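Local coordinates for protein GCN5-related N-acetyltransferase (Sphaerobacter thermophilus, PDB 3TT2) that probably transfers acyl groups, most likely acetyl from acetyl-coenzyme A as in other GNAT enzymes, to an acceptor, at residues Asp11-Arg16 with Val65-Glu70; Tyr82-Val87 with Gln124-His129; Pro165-Pro170 with Leu268-Gly273. One frame throughout, in Å; residues are numbered along the deposited sequence.

Interaction 1: residues Asp11-Arg16 with Val65-Glu70; sequences DRFIAR and VAPDGE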
loop_
_atom_site.group_PDB
_atom_site.type_symbol
_atom_site.label_atom_id
_atom_site.label_comp_id
_atom_site.label_asym_id
_atom_site.label_seq_id
_atom_site.Cartn_x
_atom_site.Cartn_y
_atom_site.Cartn_z
ATOM N N ASP A 11 27.938 -17.387 -10.096
ATOM C CA ASP A 11 27.858 -18.847 -10.179
ATOM C C ASP A 11 27.253 -19.491 -8.937
ATOM O O ASP A 11 26.336 -20.311 -9.020
ATOM C CB ASP A 11 29.271 -19.393 -10.380
ATOM C CG ASP A 11 30.275 -18.705 -9.481
ATOM O OD1 ASP A 11 29.870 -17.739 -8.785
ATOM O OD2 ASP A 11 31.457 -19.110 -9.464
ATOM N N ARG A 12 27.750 -19.081 -7.780
ATOM C CA ARG A 12 27.410 -19.742 -6.534
ATOM C C ARG A 12 25.973 -19.462 -6.102
ATOM O O ARG A 12 25.493 -20.022 -5.116
ATOM C CB ARG A 12 28.403 -19.329 -5.449
ATOM C CG ARG A 12 29.849 -19.691 -5.776
ATOM C CD ARG A 12 30.821 -19.046 -4.798
ATOM N NE ARG A 12 32.205 -19.467 -5.015
ATOM C CZ ARG A 12 33.076 -18.824 -5.786
ATOM N NH1 ARG A 12 32.712 -17.724 -6.426
ATOM N NH2 ARG A 12 34.317 -19.281 -5.920
ATOM N N PHE A 13 25.294 -18.590 -6.839
ATOM C CA PHE A 13 23.944 -18.157 -6.473
ATOM C C PHE A 13 22.810 -18.826 -7.260
ATOM O O PHE A 13 22.798 -18.837 -8.494
ATOM C CB PHE A 13 23.834 -16.635 -6.558
ATOM C CG PHE A 13 24.613 -15.925 -5.501
ATOM C CD1 PHE A 13 25.970 -15.703 -5.654
ATOM C CD2 PHE A 13 23.990 -15.492 -4.343
ATOM C CE1 PHE A 13 26.691 -15.057 -4.679
ATOM C CE2 PHE A 13 24.701 -14.843 -3.360
ATOM C CZ PHE A 13 26.055 -14.626 -3.528
ATOM N N ILE A 14 21.850 -19.365 -6.513
ATOM C CA ILE A 14 20.718 -20.084 -7.080
ATOM C C ILE A 14 19.446 -19.279 -6.881
ATOM O O ILE A 14 19.128 -18.856 -5.768
ATOM C CB ILE A 14 20.557 -21.487 -6.430
ATOM C CG1 ILE A 14 21.249 -22.569 -7.277
ATOM C CG2 ILE A 14 19.079 -21.845 -6.215
ATOM C CD1 ILE A 14 22.763 -22.422 -7.427
ATOM N N ALA A 15 18.731 -19.054 -7.973
ATOM C CA ALA A 15 17.450 -18.381 -7.909
ATOM C C ALA A 15 16.364 -19.438 -8.006
ATOM O O ALA A 15 16.452 -20.342 -8.836
ATOM C CB ALA A 15 17.332 -17.384 -9.033
ATOM N N ARG A 16 15.354 -19.340 -7.151
ATOM C CA ARG A 16 14.330 -20.372 -7.078
ATOM C C ARG A 16 13.048 -19.795 -6.493
ATOM O O ARG A 16 13.086 -18.765 -5.819
ATOM C CB ARG A 16 14.842 -21.546 -6.225
ATOM C CG ARG A 16 14.031 -21.822 -4.975
ATOM C CD ARG A 16 14.592 -22.964 -4.164
ATOM N NE ARG A 16 15.281 -22.488 -2.971
ATOM C CZ ARG A 16 14.673 -22.231 -1.817
ATOM N NH1 ARG A 16 13.363 -22.407 -1.707
ATOM N NH2 ARG A 16 15.370 -21.798 -0.772
ATOM N N VAL A 65 19.233 -17.580 -3.473
ATOM C CA VAL A 65 19.854 -18.233 -2.337
ATOM C C VAL A 65 21.358 -18.094 -2.440
ATOM O O VAL A 65 21.950 -18.339 -3.494
ATOM C CB VAL A 65 19.428 -19.703 -2.203
ATOM C CG1 VAL A 65 20.286 -20.423 -1.153
ATOM C CG2 VAL A 65 17.966 -19.772 -1.828
ATOM N N ALA A 66 21.969 -17.656 -1.347
ATOM C CA ALA A 66 23.409 -17.496 -1.308
ATOM C C ALA A 66 24.074 -18.857 -1.066
ATOM O O ALA A 66 23.430 -19.787 -0.567
ATOM C CB ALA A 66 23.793 -16.485 -0.228
ATOM N N PRO A 67 25.358 -18.978 -1.443
ATOM C CA PRO A 67 26.185 -20.173 -1.242
ATOM C C PRO A 67 26.120 -20.734 0.183
ATOM O O PRO A 67 26.216 -21.948 0.355
ATOM C CB PRO A 67 27.600 -19.660 -1.515
ATOM C CG PRO A 67 27.443 -18.367 -2.262
ATOM C CD PRO A 67 25.987 -18.050 -2.396
ATOM N N ASP A 68 25.929 -19.872 1.179
ATOM C CA ASP A 68 25.853 -20.319 2.571
ATOM C C ASP A 68 24.444 -20.779 2.959
ATOM O O ASP A 68 24.189 -21.133 4.109
ATOM C CB ASP A 68 26.389 -19.251 3.540
ATOM C CG ASP A 68 25.823 -17.869 3.270
ATOM O OD1 ASP A 68 24.588 -17.732 3.159
ATOM O OD2 ASP A 68 26.620 -16.913 3.174
ATOM N N GLY A 69 23.533 -20.756 1.991
ATOM C CA GLY A 69 22.191 -21.273 2.188
ATOM C C GLY A 69 21.225 -20.259 2.762
ATOM O O GLY A 69 20.137 -20.602 3.235
ATOM N N GLU A 70 21.620 -18.996 2.698
ATOM C CA GLU A 70 20.865 -17.928 3.326
ATOM C C GLU A 70 20.325 -17.072 2.201
ATOM O O GLU A 70 20.883 -17.060 1.098
ATOM C CB GLU A 70 21.769 -17.103 4.238
ATOM C CG GLU A 70 21.075 -15.985 5.013
ATOM C CD GLU A 70 20.405 -16.467 6.290
ATOM O OE1 GLU A 70 20.528 -17.668 6.617
ATOM O OE2 GLU A 70 19.760 -15.638 6.970
#

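Interaction 2: residues Tyr82-Val87 with Gln124-His129; sequences YVQLSV and QVTVQH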
loop_
_atom_site.group_PDB
_atom_site.type_symbol
_atom_site.label_atom_id
_atom_site.label_comp_id
_atom_site.label_asym_id
_atom_site.label_seq_id
_atom_site.Cartn_x
_atom_site.Cartn_y
_atom_site.Cartn_z
ATOM N N TYR A 82 -2.431 -6.853 -15.995
ATOM C CA TYR A 82 -1.226 -6.984 -16.811
ATOM C C TYR A 82 -0.831 -5.689 -17.520
ATOM O O TYR A 82 -0.078 -5.730 -18.501
ATOM C CB TYR A 82 -1.424 -8.082 -17.869
ATOM C CG TYR A 82 -1.795 -9.424 -17.283
ATOM C CD1 TYR A 82 -0.832 -10.237 -16.717
ATOM C CD2 TYR A 82 -3.104 -9.877 -17.298
ATOM C CE1 TYR A 82 -1.152 -11.458 -16.187
ATOM C CE2 TYR A 82 -3.439 -11.112 -16.764
ATOM C CZ TYR A 82 -2.455 -11.900 -16.208
ATOM O OH TYR A 82 -2.774 -13.140 -15.674
ATOM N N VAL A 83 -1.346 -4.541 -17.088
ATOM C CA VAL A 83 -0.812 -3.276 -17.600
ATOM C C VAL A 83 0.132 -2.515 -16.675
ATOM O O VAL A 83 0.829 -1.583 -17.100
ATOM C CB VAL A 83 -1.956 -2.325 -18.019
ATOM C CG1 VAL A 83 -2.734 -2.923 -19.169
ATOM C CG2 VAL A 83 -2.851 -1.993 -16.813
ATOM N N GLN A 84 0.106 -2.874 -15.398
ATOM C CA GLN A 84 0.972 -2.246 -14.431
ATOM C C GLN A 84 1.476 -3.241 -13.432
ATOM O O GLN A 84 0.696 -3.775 -12.635
ATOM C CB GLN A 84 0.230 -1.149 -13.713
ATOM C CG GLN A 84 1.045 -0.430 -12.672
ATOM C CD GLN A 84 0.442 0.916 -12.354
ATOM O OE1 GLN A 84 -0.190 1.094 -11.312
ATOM N NE2 GLN A 84 0.605 1.871 -13.273
ATOM N N LEU A 85 2.785 -3.422 -13.393
ATOM C CA LEU A 85 3.346 -4.392 -12.491
ATOM C C LEU A 85 4.083 -3.668 -11.392
ATOM O O LEU A 85 4.977 -2.869 -11.657
ATOM C CB LEU A 85 4.301 -5.304 -13.242
ATOM C CG LEU A 85 4.698 -6.468 -12.346
ATOM C CD1 LEU A 85 3.507 -7.425 -12.180
ATOM C CD2 LEU A 85 5.954 -7.165 -12.862
ATOM N N SER A 86 3.693 -3.932 -10.156
ATOM C CA SER A 86 4.421 -3.437 -9.006
ATOM C C SER A 86 5.380 -4.519 -8.532
ATOM O O SER A 86 5.029 -5.699 -8.486
ATOM C CB SER A 86 3.455 -3.071 -7.887
ATOM O OG SER A 86 2.744 -1.891 -8.191
ATOM N N VAL A 87 6.594 -4.115 -8.183
ATOM C CA VAL A 87 7.640 -5.063 -7.828
ATOM C C VAL A 87 8.208 -4.698 -6.466
ATOM O O VAL A 87 8.541 -3.535 -6.236
ATOM C CB VAL A 87 8.763 -5.066 -8.889
ATOM C CG1 VAL A 87 9.903 -5.969 -8.465
ATOM C CG2 VAL A 87 8.232 -5.496 -10.220
ATOM N N GLN A 124 -0.649 0.647 -22.847
ATOM C CA GLN A 124 0.729 0.806 -22.418
ATOM C C GLN A 124 0.973 -0.071 -21.209
ATOM O O GLN A 124 0.070 -0.310 -20.413
ATOM C CB GLN A 124 1.048 2.251 -22.070
ATOM C CG GLN A 124 0.675 2.665 -20.675
ATOM C CD GLN A 124 1.498 3.849 -20.174
ATOM O OE1 GLN A 124 2.516 4.216 -20.769
ATOM N NE2 GLN A 124 1.063 4.444 -19.063
ATOM N N VAL A 125 2.201 -0.545 -21.075
ATOM C CA VAL A 125 2.536 -1.488 -20.027
ATOM C C VAL A 125 3.655 -0.907 -19.186
ATOM O O VAL A 125 4.700 -0.557 -19.725
ATOM C CB VAL A 125 2.991 -2.821 -20.633
ATOM C CG1 VAL A 125 3.499 -3.746 -19.550
ATOM C CG2 VAL A 125 1.853 -3.456 -21.443
ATOM N N THR A 126 3.433 -0.778 -17.879
ATOM C CA THR A 126 4.452 -0.229 -16.984
ATOM C C THR A 126 4.857 -1.194 -15.881
ATOM O O THR A 126 4.082 -2.062 -15.488
ATOM C CB THR A 126 4.025 1.128 -16.333
ATOM O OG1 THR A 126 2.900 0.941 -15.459
ATOM C CG2 THR A 126 3.678 2.164 -17.403
ATOM N N VAL A 127 6.094 -1.039 -15.408
ATOM C CA VAL A 127 6.572 -1.686 -14.182
ATOM C C VAL A 127 6.950 -0.590 -13.203
ATOM O O VAL A 127 7.492 0.447 -13.607
ATOM C CB VAL A 127 7.833 -2.520 -14.412
ATOM C CG1 VAL A 127 8.323 -3.093 -13.100
ATOM C CG2 VAL A 127 7.576 -3.620 -15.415
ATOM N N GLN A 128 6.664 -0.805 -11.924
ATOM C CA GLN A 128 6.954 0.209 -10.937
ATOM C C GLN A 128 7.459 -0.340 -9.605
ATOM O O GLN A 128 7.096 -1.447 -9.184
ATOM C CB GLN A 128 5.735 1.089 -10.720
ATOM C CG GLN A 128 4.589 0.409 -10.024
ATOM C CD GLN A 128 3.362 1.286 -9.987
ATOM O OE1 GLN A 128 3.199 2.167 -10.831
ATOM N NE2 GLN A 128 2.496 1.063 -9.009
ATOM N N HIS A 129 8.308 0.460 -8.961
ATOM C CA HIS A 129 8.927 0.130 -7.688
ATOM C C HIS A 129 8.628 1.231 -6.690
ATOM O O HIS A 129 8.586 2.405 -7.050
ATOM C CB HIS A 129 10.438 0.062 -7.845
ATOM C CG HIS A 129 10.930 -1.170 -8.537
ATOM N ND1 HIS A 129 11.524 -2.213 -7.860
ATOM C CD2 HIS A 129 10.944 -1.514 -9.847
ATOM C CE1 HIS A 129 11.872 -3.153 -8.724
ATOM N NE2 HIS A 129 11.532 -2.752 -9.937
#

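Interaction 3: residues Pro165-Pro170 with Leu268-Gly273; sequences PAPEWP and LQEVFG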
loop_
_atom_site.group_PDB
_atom_site.type_symbol
_atom_site.label_atom_id
_atom_site.label_comp_id
_atom_site.label_asym_id
_atom_site.label_seq_id
_atom_site.Cartn_x
_atom_site.Cartn_y
_atom_site.Cartn_z
ATOM N N PRO A 165 -8.488 13.799 20.555
ATOM C CA PRO A 165 -9.463 14.877 20.658
ATOM C C PRO A 165 -10.811 14.420 20.134
ATOM O O PRO A 165 -10.843 13.615 19.203
ATOM C CB PRO A 165 -8.878 15.934 19.730
ATOM C CG PRO A 165 -7.405 15.688 19.803
ATOM C CD PRO A 165 -7.301 14.207 19.786
ATOM N N ALA A 166 -11.892 14.912 20.744
ATOM C CA ALA A 166 -13.254 14.723 20.246
ATOM C C ALA A 166 -13.434 15.442 18.919
ATOM O O ALA A 166 -13.082 16.624 18.781
ATOM C CB ALA A 166 -14.265 15.242 21.248
ATOM N N PRO A 167 -13.982 14.728 17.934
ATOM C CA PRO A 167 -14.170 15.250 16.587
ATOM C C PRO A 167 -15.010 16.498 16.671
ATOM O O PRO A 167 -15.964 16.493 17.443
ATOM C CB PRO A 167 -14.985 14.147 15.926
ATOM C CG PRO A 167 -14.606 12.904 16.674
ATOM C CD PRO A 167 -14.528 13.368 18.075
ATOM N N GLU A 168 -14.669 17.545 15.930
ATOM C CA GLU A 168 -15.573 18.672 15.822
ATOM C C GLU A 168 -16.265 18.542 14.472
ATOM O O GLU A 168 -15.680 18.828 13.419
ATOM C CB GLU A 168 -14.801 19.990 15.882
ATOM C CG GLU A 168 -14.159 20.305 17.231
ATOM C CD GLU A 168 -13.515 21.695 17.268
ATOM O OE1 GLU A 168 -13.656 22.449 16.276
ATOM O OE2 GLU A 168 -12.870 22.030 18.289
ATOM N N TRP A 169 -17.535 18.155 14.503
ATOM C CA TRP A 169 -18.265 17.955 13.261
ATOM C C TRP A 169 -18.907 19.247 12.765
ATOM O O TRP A 169 -19.553 19.981 13.517
ATOM C CB TRP A 169 -19.317 16.855 13.399
ATOM C CG TRP A 169 -18.764 15.515 13.460
ATOM C CD1 TRP A 169 -18.406 14.862 14.562
ATOM C CD2 TRP A 169 -18.508 14.628 12.357
ATOM N NE1 TRP A 169 -17.921 13.606 14.248
ATOM C CE2 TRP A 169 -17.973 13.445 12.893
ATOM C CE3 TRP A 169 -18.668 14.726 10.978
ATOM C CZ2 TRP A 169 -17.598 12.363 12.097
ATOM C CZ3 TRP A 169 -18.298 13.654 10.189
ATOM C CH2 TRP A 169 -17.775 12.484 10.752
ATOM N N PRO A 170 -18.734 19.509 11.478
ATOM C CA PRO A 170 -19.252 20.670 10.764
ATOM C C PRO A 170 -20.765 20.716 10.924
ATOM O O PRO A 170 -21.338 19.643 11.022
ATOM C CB PRO A 170 -18.902 20.350 9.310
ATOM C CG PRO A 170 -17.832 19.340 9.373
ATOM C CD PRO A 170 -18.127 18.522 10.570
ATOM N N LEU A 268 -11.309 11.259 10.646
ATOM C CA LEU A 268 -10.122 10.649 11.171
ATOM C C LEU A 268 -10.153 10.639 12.695
ATOM O O LEU A 268 -9.936 9.602 13.310
ATOM C CB LEU A 268 -8.877 11.364 10.651
ATOM C CG LEU A 268 -8.380 10.925 9.273
ATOM C CD1 LEU A 268 -7.106 11.681 8.902
ATOM C CD2 LEU A 268 -8.156 9.418 9.195
ATOM N N GLN A 269 -10.430 11.791 13.295
ATOM C CA GLN A 269 -10.491 11.903 14.753
ATOM C C GLN A 269 -11.495 10.917 15.365
ATOM O O GLN A 269 -11.203 10.275 16.379
ATOM C CB GLN A 269 -10.795 13.340 15.179
ATOM C CG GLN A 269 -9.616 14.279 15.016
ATOM C CD GLN A 269 -9.952 15.754 15.312
ATOM O OE1 GLN A 269 -11.097 16.208 15.138
ATOM N NE2 GLN A 269 -8.938 16.507 15.762
ATOM N N GLU A 270 -12.660 10.782 14.737
ATOM C CA GLU A 270 -13.646 9.796 15.171
ATOM C C GLU A 270 -13.161 8.332 15.066
ATOM O O GLU A 270 -13.365 7.545 16.002
ATOM C CB GLU A 270 -14.964 9.991 14.428
ATOM C CG GLU A 270 -16.104 9.114 14.916
ATOM C CD GLU A 270 -17.006 9.783 15.944
ATOM O OE1 GLU A 270 -17.421 9.086 16.895
ATOM O OE2 GLU A 270 -17.315 10.987 15.806
ATOM N N VAL A 271 -12.520 7.980 13.946
ATOM C CA VAL A 271 -11.982 6.625 13.745
ATOM C C VAL A 271 -10.924 6.320 14.793
ATOM O O VAL A 271 -10.883 5.227 15.339
ATOM C CB VAL A 271 -11.371 6.421 12.344
ATOM C CG1 VAL A 271 -11.043 4.989 12.133
ATOM C CG2 VAL A 271 -12.356 6.776 11.321
ATOM N N PHE A 272 -10.085 7.303 15.084
ATOM C CA PHE A 272 -9.072 7.157 16.113
ATOM C C PHE A 272 -9.694 6.907 17.486
ATOM O O PHE A 272 -9.169 6.155 18.298
ATOM C CB PHE A 272 -8.147 8.374 16.133
ATOM C CG PHE A 272 -7.294 8.495 14.902
ATOM C CD1 PHE A 272 -7.192 7.445 14.020
ATOM C CD2 PHE A 272 -6.595 9.663 14.627
ATOM C CE1 PHE A 272 -6.403 7.553 12.891
ATOM C CE2 PHE A 272 -5.800 9.776 13.498
ATOM C CZ PHE A 272 -5.708 8.727 12.629
ATOM N N GLY A 273 -10.826 7.529 17.746
ATOM C CA GLY A 273 -11.475 7.314 19.014
ATOM C C GLY A 273 -11.934 5.881 19.133
ATOM O O GLY A 273 -11.796 5.280 20.182
#

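Interaction 1: residues Asp11-Arg16 with Val65-Glu70
P67 sets its CD over the centre of the F13 ring: the carbon stands 3.5 Å from the centroid of the F13 ring and only 11° from the ring normal, a CH-pi contact over the face. F13 CG lies anti to the carbonyl carbon, beside the backbone N (chi1 -70°), which starts the ring off toward 65-70. Its ring atom CE2 also meets A66 CB at 3.7 Å, adding an apolar contact; V64 and A72 also touch this buried ring. Beside it, R12 turns its aliphatic base to the same proline, R12 CB lying 3.5 Å from P67 CG, while the extended chain carries the guanidinium away from the contact.

The backbone supplies the hydrogen bonds. I14 and V65 form an antiparallel hydrogen-bonded pair, I14 N giving to V65 O at 3.2 Å and V65 N giving to I14 O at 2.6 Å. V65 O also accepts a CA-H...O contact from F13. Here the short strand 14-16 is added to the edge of the hairpin made by strands 61-65 and 71-80 in the GNAT unit. The end of that hairpin is a type I turn from A66 to G69 with a G1 bulge: G69 N bonds to A66 O, A66 N to E70 O, and G69, the last residue of the turn, takes the left-handed backbone position.

The charged side chains lie at the margin of the contact. R16 NH2 lies 3.5 Å from V65 CG2, the two side chains crossing obliquely, while its NH1 is engaged in a salt bridge with D22. Within 11-16, R12 NH1 and D11 OD2 are 3.6 Å apart, a charge pairing in which the oxygen sits well out of the guanidinium plane and no N-H points at it.

Interaction 2: residues Tyr82-Val87 with Gln124-His129
V87 covers one face of the H129 imidazole, its CB standing 3.6 Å above the ring plane and displaced toward the rim, while V87 CG1 approaches H129 CE1 at 3.4 Å. H129 also packs edge-to-face with Y147, and a bound MES molecule, probably from the crystallisation liquor, lies about 4 Å from its side chain. Two amides, of Q84 and Q128, come next; their planes are 31° apart as the two side chains cross. Q128 NE2 donates to S86 OG at 3.1 Å, with the hydroxyl tilted out of the amide plane, and Q128 OE1 accepts from R314 NE. Q84, its CG anti to the backbone N (chi1 180°), runs alongside T126 and offers NE2 to T126 OG1 in a weak bond of 3.3 Å.

Between these groups the strands pair in parallel through T126 N to V83 O, L85 N to T126 O, Q128 N to L85 O and V87 N to Q128 O. V83 and Q84 form a classic beta bulge on the side of strand 71-80. L85 and V127 point to the face opposite Q84, T126, S86 and Q128, where W111 and I112 of helix 100-115 touch them. Strand 84-91, that helix and strand 125-132 make the beta-alpha-beta unit of the GNAT fold, between whose two strands acetyl-coenzyme A binds in relatives.

The chemistry thus differs by face: L85 and V127 pack under the helix, whereas the buried amide of Q128 has a partner at each end, an anchorage that should fix its rotation.

Interaction 3: residues Pro165-Pro170 with Leu268-Gly273
W169 and E270 make the polar bond of this contact: indole NE1 donates to E270 OE2 over 3.1 Å with an N-H...O angle of 158°. The oxygen sits at the ring edge, close to the indole plane, and is approached nearly in line with its own C-O bond. E270 has CG anti to the backbone N (chi1 -174°), and a bend at chi2 turns CD toward the indole; the two side chains cross at about a right angle, with the carboxylate plane 37° from that of the ring.

P167 carries the close van der Waals part of the contact. Its CG lies 3.4 Å from E270 OE2 and 3.7 Å from E270 CB, so the proline ring rests on the same glutamate that holds the indole. The rest of W169 touches A226, A266 and L267, which place it against the body of the fold.

Toward P165 the contact thins out. Q269, extended beyond CG, passes OE1 by P167 CA at 3.5 Å, but its NE2 comes no nearer to P165 than 4.0 Å, at CB. P165, A166 and E168 are exposed, and the E168 side chain comes no nearer to 268-273 than 5.3 Å.

Segment 165-170 lies on the connection from strand 148-159 to strand 173-177. Helix 263-278, on whose outer side it lies, follows strand 246-254 and precedes strand 282-290, an order consistent with the strand-helix-strand unit that borders the coenzyme A site in GNAT relatives.

Interaction 2 is the buried contact of the three, interaction 1 is partly buried at a sheet edge, and interaction 3 lies on the surface. Interactions 1 and 2 belong to the same GNAT unit and reach the same sheet, although their nearest atoms are about 13 Å apart; interaction 3 sits on the other side of the chain's centre, with centres about 52 Å from interaction 1. Chemistry follows place: a ladder of parallel backbone bonds with buried side-chain amides inside, one antiparallel pair supplemented by proline-aromatic packing at the edge, and a single side-chain bond with proline contacts where a connecting segment lies against a helix.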